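Local coordinates for protein aldo-keto Reductase, OXIDOREDUCTASE (Salmonella typhimurium, PDB 5T79) that probably reduces aldehydes with NADPH, as in the biocatalytic conversion of 3-hydroxybutanal to 1,3-butanediol, at residues Ala175-Asp180 / Leu210-Val216; Phe221-Ala225 / Met280-Trp284. All coordinates share one frame; numbering follows the deposited sequence. Where two conformers were deposited one is given.

Interaction 1 of 2, residues Ala175-Asp180 / Leu210-Val216; sequences ARQAID and LLQEKGV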
loop_
_atom_site.group_PDB
_atom_site.type_symbol
_atom_site.label_atom_id
_atom_site.label_comp_id
_atom_site.label_asym_id
_atom_site.label_seq_id
_atom_site.Cartn_x
_atom_site.Cartn_y
_atom_site.Cartn_z
ATOM N N ALA A 175 8.631 -4.091 -14.987
ATOM C CA ALA A 175 8.745 -4.838 -13.727
ATOM C C ALA A 175 9.668 -6.061 -13.932
ATOM O O ALA A 175 10.534 -6.301 -13.089
ATOM C CB ALA A 175 7.366 -5.267 -13.229
ATOM N N ARG A 176 9.512 -6.797 -15.074
ATOM C CA ARG A 176 10.376 -7.940 -15.377
ATOM C C ARG A 176 11.854 -7.507 -15.390
ATOM O O ARG A 176 12.685 -8.135 -14.731
ATOM C CB ARG A 176 9.998 -8.581 -16.730
ATOM C CG ARG A 176 10.792 -9.849 -17.029
ATOM C CD ARG A 176 10.479 -10.454 -18.393
ATOM N NE ARG A 176 9.075 -10.871 -18.536
ATOM C CZ ARG A 176 8.580 -12.037 -18.127
ATOM N NH1 ARG A 176 9.359 -12.921 -17.514
ATOM N NH2 ARG A 176 7.296 -12.315 -18.300
ATOM N N GLN A 177 12.169 -6.433 -16.135
ATOM C CA GLN A 177 13.547 -5.924 -16.272
ATOM C C GLN A 177 14.134 -5.539 -14.922
ATOM O O GLN A 177 15.271 -5.915 -14.626
ATOM C CB GLN A 177 13.592 -4.704 -17.187
ATOM C CG GLN A 177 13.229 -4.937 -18.639
ATOM C CD GLN A 177 13.160 -3.588 -19.316
ATOM O OE1 GLN A 177 14.048 -2.747 -19.146
ATOM N NE2 GLN A 177 12.056 -3.307 -19.999
ATOM N N ALA A 178 13.339 -4.813 -14.087
ATOM C CA ALA A 178 13.749 -4.353 -12.757
ATOM C C ALA A 178 14.020 -5.535 -11.819
ATOM O O ALA A 178 15.045 -5.558 -11.127
ATOM C CB ALA A 178 12.682 -3.442 -12.173
ATOM N N ILE A 179 13.110 -6.533 -11.820
ATOM C CA ILE A 179 13.246 -7.732 -10.976
ATOM C C ILE A 179 14.526 -8.500 -11.369
ATOM O O ILE A 179 15.298 -8.917 -10.495
ATOM C CB ILE A 179 11.967 -8.608 -11.076
ATOM C CG1 ILE A 179 10.805 -7.911 -10.317
ATOM C CG2 ILE A 179 12.204 -10.044 -10.537
ATOM C CD1 ILE A 179 9.344 -8.474 -10.722
ATOM N N ASP A 180 14.750 -8.684 -12.686
ATOM C CA ASP A 180 15.935 -9.423 -13.144
ATOM C C ASP A 180 17.249 -8.689 -12.792
ATOM O O ASP A 180 18.224 -9.345 -12.430
ATOM C CB ASP A 180 15.847 -9.686 -14.649
ATOM C CG ASP A 180 14.783 -10.715 -15.047
ATOM O OD1 ASP A 180 14.281 -11.436 -14.154
ATOM O OD2 ASP A 180 14.481 -10.817 -16.246
ATOM N N LEU A 210 3.364 -12.638 -13.757
ATOM C CA LEU A 210 4.808 -12.399 -13.708
ATOM C C LEU A 210 5.331 -12.411 -12.249
ATOM O O LEU A 210 6.371 -13.008 -11.975
ATOM C CB LEU A 210 5.143 -11.042 -14.363
ATOM C CG LEU A 210 6.557 -10.459 -14.076
ATOM C CD1 LEU A 210 7.633 -11.209 -14.861
ATOM C CD2 LEU A 210 6.611 -8.974 -14.401
ATOM N N LEU A 211 4.636 -11.724 -11.333
ATOM C CA LEU A 211 5.111 -11.658 -9.945
ATOM C C LEU A 211 5.090 -13.050 -9.291
ATOM O O LEU A 211 6.048 -13.422 -8.599
ATOM C CB LEU A 211 4.295 -10.637 -9.139
ATOM C CG LEU A 211 4.311 -9.195 -9.666
ATOM C CD1 LEU A 211 3.391 -8.291 -8.821
ATOM C CD2 LEU A 211 5.728 -8.618 -9.732
ATOM N N GLN A 212 4.063 -13.828 -9.575
ATOM C CA GLN A 212 3.972 -15.173 -9.046
ATOM C C GLN A 212 5.145 -16.001 -9.568
ATOM O O GLN A 212 5.764 -16.741 -8.841
ATOM C CB GLN A 212 2.658 -15.802 -9.492
ATOM C CG GLN A 212 2.616 -17.307 -9.360
ATOM C CD GLN A 212 2.456 -17.749 -7.936
ATOM O OE1 GLN A 212 1.904 -17.026 -7.121
ATOM N NE2 GLN A 212 2.926 -18.950 -7.627
ATOM N N GLU A 213 5.508 -15.995 -11.053
ATOM C CA GLU A 213 6.706 -16.554 -11.640
ATOM C C GLU A 213 7.956 -16.265 -10.801
ATOM O O GLU A 213 8.791 -17.129 -10.609
ATOM C CB GLU A 213 6.880 -15.946 -13.022
ATOM C CG GLU A 213 8.056 -16.477 -13.807
ATOM C CD GLU A 213 8.153 -15.873 -15.193
ATOM O OE1 GLU A 213 7.334 -15.001 -15.559
ATOM O OE2 GLU A 213 9.078 -16.293 -15.912
ATOM N N LYS A 214 8.095 -14.887 -10.643
ATOM C CA LYS A 214 9.363 -14.380 -10.114
ATOM C C LYS A 214 9.531 -14.452 -8.592
ATOM O O LYS A 214 10.597 -14.156 -8.069
ATOM C CB LYS A 214 9.599 -12.946 -10.590
ATOM C CG LYS A 214 9.756 -12.787 -12.088
ATOM C CD LYS A 214 11.054 -13.391 -12.598
ATOM C CE LYS A 214 11.297 -13.026 -14.054
ATOM N NZ LYS A 214 12.598 -13.526 -14.567
ATOM N N GLY A 215 8.469 -14.839 -7.904
ATOM C CA GLY A 215 8.458 -14.922 -6.452
ATOM C C GLY A 215 8.457 -13.569 -5.785
ATOM O O GLY A 215 9.061 -13.399 -4.721
ATOM N N VAL A 216 7.754 -12.595 -6.395
ATOM C CA VAL A 216 7.660 -11.219 -5.883
ATOM C C VAL A 216 6.237 -11.007 -5.344
ATOM O O VAL A 216 5.266 -11.408 -5.984
ATOM C CB VAL A 216 8.057 -10.169 -6.961
ATOM C CG1 VAL A 216 7.880 -8.731 -6.446
ATOM C CG2 VAL A 216 9.511 -10.379 -7.418
HETATM O O HOH W 1 12.955 -12.621 -17.607
#
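I179 and the pair L211 and V216 form the tightly packed part of this contact. The terminal methyl CD1 of I179 is 3.8 Å from L211 CD2, and those two side chains run at about a right angle. V216 CG2 approaches the same CD1 equally closely and also touches CG1, the two side chains meeting at a slant. The second I179 branch, CG2, rests on the aliphatic root of K214, with CB at 3.9 Å. One isoleucine therefore meets three partners by using both branches. L210 extends the apolar seam: its CG is anti to the backbone N (chi1 165°), which carries the branched end toward helix 172-185, where CD2 meets A175 CB at 4.0 Å and CD1 packs against the R176 side chain.

Toward solvent the contact turns polar, and its loose part is R176. K214 bends at chi2 (-69°) before its chain extends, and NZ reaches the syn lone pair of D180 OD1 at 2.7 Å, a short, charged hydrogen bond at the rim. A water bridges the same two residues, donating to D180 OD2 and accepting from NZ. R176 is less certain, being exposed and deposited in two conformers. In the one given, L210 CD1 sits over one guanidinium face, 3.5 Å from R176 CZ, while E213 comes to the edge, where NH1 to OE1, at 3.5 Å, is a long salt bridge.

The axes of the two helical segments run nearly parallel, 17° apart and 11.0 Å at closest approach, as adjacent outer helices of a TIM barrel do. Helix 172-185 follows strand 162-168, and helix 207-214 leads through G215, whose phi is positive, into strand 217-220. On the barrel side A175 and L211 both touch H192 of strand 191-193, A175 also meets I167 of strand 162-168, and I179 and V216 share C189.

Interaction 2 of 2, residues Phe221-Ala225 / Met280-Trp284; sequences FSPLA and MALAW. With NDP (NADPH dihydro-nicotinamide-adenine-dinucleotide phosphate), chain E.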
loop_
_atom_site.group_PDB
_atom_site.type_symbol
_atom_site.label_atom_id
_atom_site.label_comp_id
_atom_site.label_asym_id
_atom_site.label_seq_id
_atom_site.Cartn_x
_atom_site.Cartn_y
_atom_site.Cartn_z
ATOM N N PHE A 221 -2.836 -0.920 -4.106
ATOM C CA PHE A 221 -3.150 0.396 -3.586
ATOM C C PHE A 221 -4.418 0.891 -4.284
ATOM O O PHE A 221 -4.781 0.393 -5.357
ATOM C CB PHE A 221 -1.971 1.345 -3.663
ATOM C CG PHE A 221 -1.720 2.057 -4.943
ATOM C CD1 PHE A 221 -2.406 3.227 -5.251
ATOM C CD2 PHE A 221 -0.709 1.640 -5.796
ATOM C CE1 PHE A 221 -2.156 3.905 -6.439
ATOM C CE2 PHE A 221 -0.423 2.352 -6.965
ATOM C CZ PHE A 221 -1.145 3.479 -7.279
ATOM N N SER A 222 -5.104 1.852 -3.660
ATOM C CA SER A 222 -6.414 2.370 -4.095
ATOM C C SER A 222 -7.389 1.183 -4.321
ATOM O O SER A 222 -8.042 1.099 -5.372
ATOM C CB SER A 222 -6.289 3.249 -5.340
ATOM O OG SER A 222 -7.451 4.054 -5.452
ATOM N N PRO A 223 -7.495 0.229 -3.356
ATOM C CA PRO A 223 -8.397 -0.929 -3.569
ATOM C C PRO A 223 -9.882 -0.576 -3.509
ATOM O O PRO A 223 -10.725 -1.402 -3.872
ATOM C CB PRO A 223 -8.021 -1.859 -2.425
ATOM C CG PRO A 223 -7.650 -0.911 -1.296
ATOM C CD PRO A 223 -6.839 0.138 -2.027
ATOM N N LEU A 224 -10.203 0.655 -3.044
ATOM C CA LEU A 224 -11.579 1.149 -2.999
ATOM C C LEU A 224 -11.748 2.251 -4.044
ATOM O O LEU A 224 -12.713 3.019 -3.984
ATOM C CB LEU A 224 -11.969 1.647 -1.583
ATOM C CG LEU A 224 -11.918 0.594 -0.460
ATOM C CD1 LEU A 224 -12.325 1.196 0.881
ATOM C CD2 LEU A 224 -12.815 -0.596 -0.770
ATOM N N ALA A 225 -10.827 2.300 -5.035
ATOM C CA ALA A 225 -10.829 3.299 -6.124
ATOM C C ALA A 225 -10.970 4.729 -5.540
ATOM O O ALA A 225 -11.817 5.516 -5.982
ATOM C CB ALA A 225 -11.946 2.995 -7.136
ATOM N N MET A 280 -16.684 -6.029 0.470
ATOM C CA MET A 280 -16.668 -6.880 -0.715
ATOM C C MET A 280 -15.548 -6.461 -1.678
ATOM O O MET A 280 -14.905 -7.325 -2.258
ATOM C CB MET A 280 -18.016 -6.845 -1.442
ATOM C CG MET A 280 -18.111 -7.911 -2.514
ATOM S SD MET A 280 -19.625 -7.853 -3.483
ATOM C CE MET A 280 -19.282 -6.489 -4.647
ATOM N N ALA A 281 -15.325 -5.145 -1.852
ATOM C CA ALA A 281 -14.323 -4.637 -2.783
ATOM C C ALA A 281 -12.906 -5.056 -2.356
ATOM O O ALA A 281 -12.111 -5.455 -3.212
ATOM C CB ALA A 281 -14.438 -3.120 -2.912
ATOM N N LEU A 282 -12.610 -5.030 -1.039
ATOM C CA LEU A 282 -11.301 -5.465 -0.511
ATOM C C LEU A 282 -11.126 -6.970 -0.669
ATOM O O LEU A 282 -10.070 -7.443 -1.095
ATOM C CB LEU A 282 -11.143 -5.085 0.983
ATOM C CG LEU A 282 -11.240 -3.612 1.340
ATOM C CD1 LEU A 282 -11.040 -3.418 2.835
ATOM C CD2 LEU A 282 -10.197 -2.767 0.555
ATOM N N ALA A 283 -12.174 -7.728 -0.316
ATOM C CA ALA A 283 -12.199 -9.184 -0.435
ATOM C C ALA A 283 -11.926 -9.606 -1.878
ATOM O O ALA A 283 -11.180 -10.556 -2.113
ATOM C CB ALA A 283 -13.572 -9.687 -0.010
ATOM N N TRP A 284 -12.527 -8.882 -2.848
ATOM C CA TRP A 284 -12.401 -9.200 -4.266
ATOM C C TRP A 284 -10.941 -9.130 -4.720
ATOM O O TRP A 284 -10.532 -9.965 -5.510
ATOM C CB TRP A 284 -13.287 -8.276 -5.114
ATOM C CG TRP A 284 -13.264 -8.578 -6.589
ATOM C CD1 TRP A 284 -14.097 -9.421 -7.269
ATOM C CD2 TRP A 284 -12.383 -8.013 -7.565
ATOM N NE1 TRP A 284 -13.788 -9.411 -8.611
ATOM C CE2 TRP A 284 -12.747 -8.546 -8.821
ATOM C CE3 TRP A 284 -11.332 -7.075 -7.506
ATOM C CZ2 TRP A 284 -12.095 -8.183 -10.007
ATOM C CZ3 TRP A 284 -10.673 -6.735 -8.676
ATOM C CH2 TRP A 284 -11.034 -7.304 -9.903
HETATM P PA NDP E . -8.699 3.468 -0.507
HETATM O O1A NDP E . -8.760 2.347 0.487
HETATM O O2A NDP E . -8.896 3.321 -1.948
HETATM O O5B NDP E . -9.692 4.667 -0.099
HETATM C C5B NDP E . -9.393 5.281 1.170
HETATM C C4B NDP E . -10.355 6.396 1.475
HETATM O O4B NDP E . -11.707 5.949 1.225
HETATM C C3B NDP E . -10.312 6.857 2.931
HETATM O O3B NDP E . -9.421 7.961 3.076
HETATM C C2B NDP E . -11.763 7.208 3.234
HETATM O O2B NDP E . -12.061 8.571 2.863
HETATM C C1B NDP E . -12.543 6.258 2.323
HETATM N N9A NDP E . -12.955 5.008 2.952
HETATM C C8A NDP E . -12.169 3.936 3.287
HETATM N N7A NDP E . -12.826 2.942 3.836
HETATM C C5A NDP E . -14.136 3.395 3.873
HETATM C C6A NDP E . -15.320 2.838 4.399
HETATM N N6A NDP E . -15.406 1.595 4.885
HETATM N N1A NDP E . -16.441 3.593 4.353
HETATM C C2A NDP E . -16.387 4.796 3.770
HETATM N N3A NDP E . -15.337 5.413 3.220
HETATM C C4A NDP E . -14.231 4.664 3.324
HETATM O O3 NDP E . -7.195 3.900 -0.246
HETATM P PN NDP E . -6.395 5.048 -1.022
HETATM O O1N NDP E . -6.504 6.144 -0.026
HETATM O O2N NDP E . -6.878 5.267 -2.448
HETATM O O5D NDP E . -4.855 4.591 -1.263
HETATM C C5D NDP E . -4.401 3.431 -0.512
HETATM C C4D NDP E . -2.965 3.600 -0.074
HETATM O O4D NDP E . -2.099 3.295 -1.183
HETATM C C3D NDP E . -2.546 4.986 0.384
HETATM O O3D NDP E . -2.926 5.204 1.735
HETATM C C2D NDP E . -1.037 4.991 0.102
HETATM O O2D NDP E . -0.167 4.526 1.133
HETATM C C1D NDP E . -0.944 4.107 -1.145
HETATM N N1N NDP E . -0.927 4.869 -2.410
HETATM C C2N NDP E . 0.188 4.691 -3.229
HETATM C C3N NDP E . 0.329 5.320 -4.409
HETATM C C7N NDP E . 1.405 4.861 -5.355
HETATM O O7N NDP E . 1.520 5.525 -6.397
HETATM N N7N NDP E . 2.211 3.838 -5.067
HETATM C C4N NDP E . -0.617 6.432 -4.777
HETATM C C5N NDP E . -1.886 6.364 -3.998
HETATM C C6N NDP E . -2.008 5.661 -2.890
HETATM P P2B NDP E . -12.874 9.696 3.707
HETATM O O1X NDP E . -12.112 10.908 4.098
HETATM O O2X NDP E . -14.022 9.992 2.752
HETATM O O3X NDP E . -13.457 8.934 4.891
HETATM O O HOH W 2 -11.851 -3.618 -5.369
#
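L282 sets its CD2 methyl against two neighbouring residues of the 221-225 loop at once. That methyl is 3.7 Å from P223 CG, where the proline ring meets it at a slant, and equally 3.7 Å from L224 CD2. L282 CG stands beside its own backbone N (chi1 -59°), which swings the branch from the helix flank toward the loop. L224 CD2 in turn reaches A281 CB at 3.7 Å, so this single methyl bridges successive residues of the helix.

The two branches of L224 divide the work. While CD2 faces the helix, CD1 lies against the cofactor, 3.5 Å from N7A of the NADPH adenine. The type I turn from S222 to A225 also directs the L224 backbone N at a pyrophosphate oxygen, O2A, over 3.2 Å with an N-H...O angle of 146°. At the far end of the loop, F221 presents a ring face to the nicotinamide, with C3N 3.4 Å above the ring plane and over its centre; N169 also touches F221.

No direct hydrogen bond joins loop and helix. Instead a water donates to both P223 O (2.9 Å) and A281 O (2.8 Å), meeting two backbone acceptors inside a buried contact. Behind the apolar patch, V294 of strand 293-296 touches both P223 and L282. The chemistry thus separates by side: methyl and ring contacts plus one water hold the loop to the helix, while the other branch of L224, its N-H and the F221 face serve the cofactor, consistent with a loop whose packing helps position the NADPH site.

In the fold
Both segments of interaction 1 precede those of interaction 2 in the chain, and strand 217-220 separates them: residues 210-216 lead into it and 221-225 leave it. The centres of the two contacts are 23 Å apart and their nearest atoms about 11 Å, without touching. Both belong to one aldo-keto reductase barrel. Interaction 1 joins two outer helices, its centre 18 Å from that of the chain and the L211 side chain about 13 Å from NADPH; the centre of interaction 2 lies deeper, 11 Å from the chain centre, with its 221-225 side in the cofactor pocket. The first therefore packs the barrel's outer layer where strand 217-220 begins, whereas the second probably helps hold the cofactor-binding loop after it.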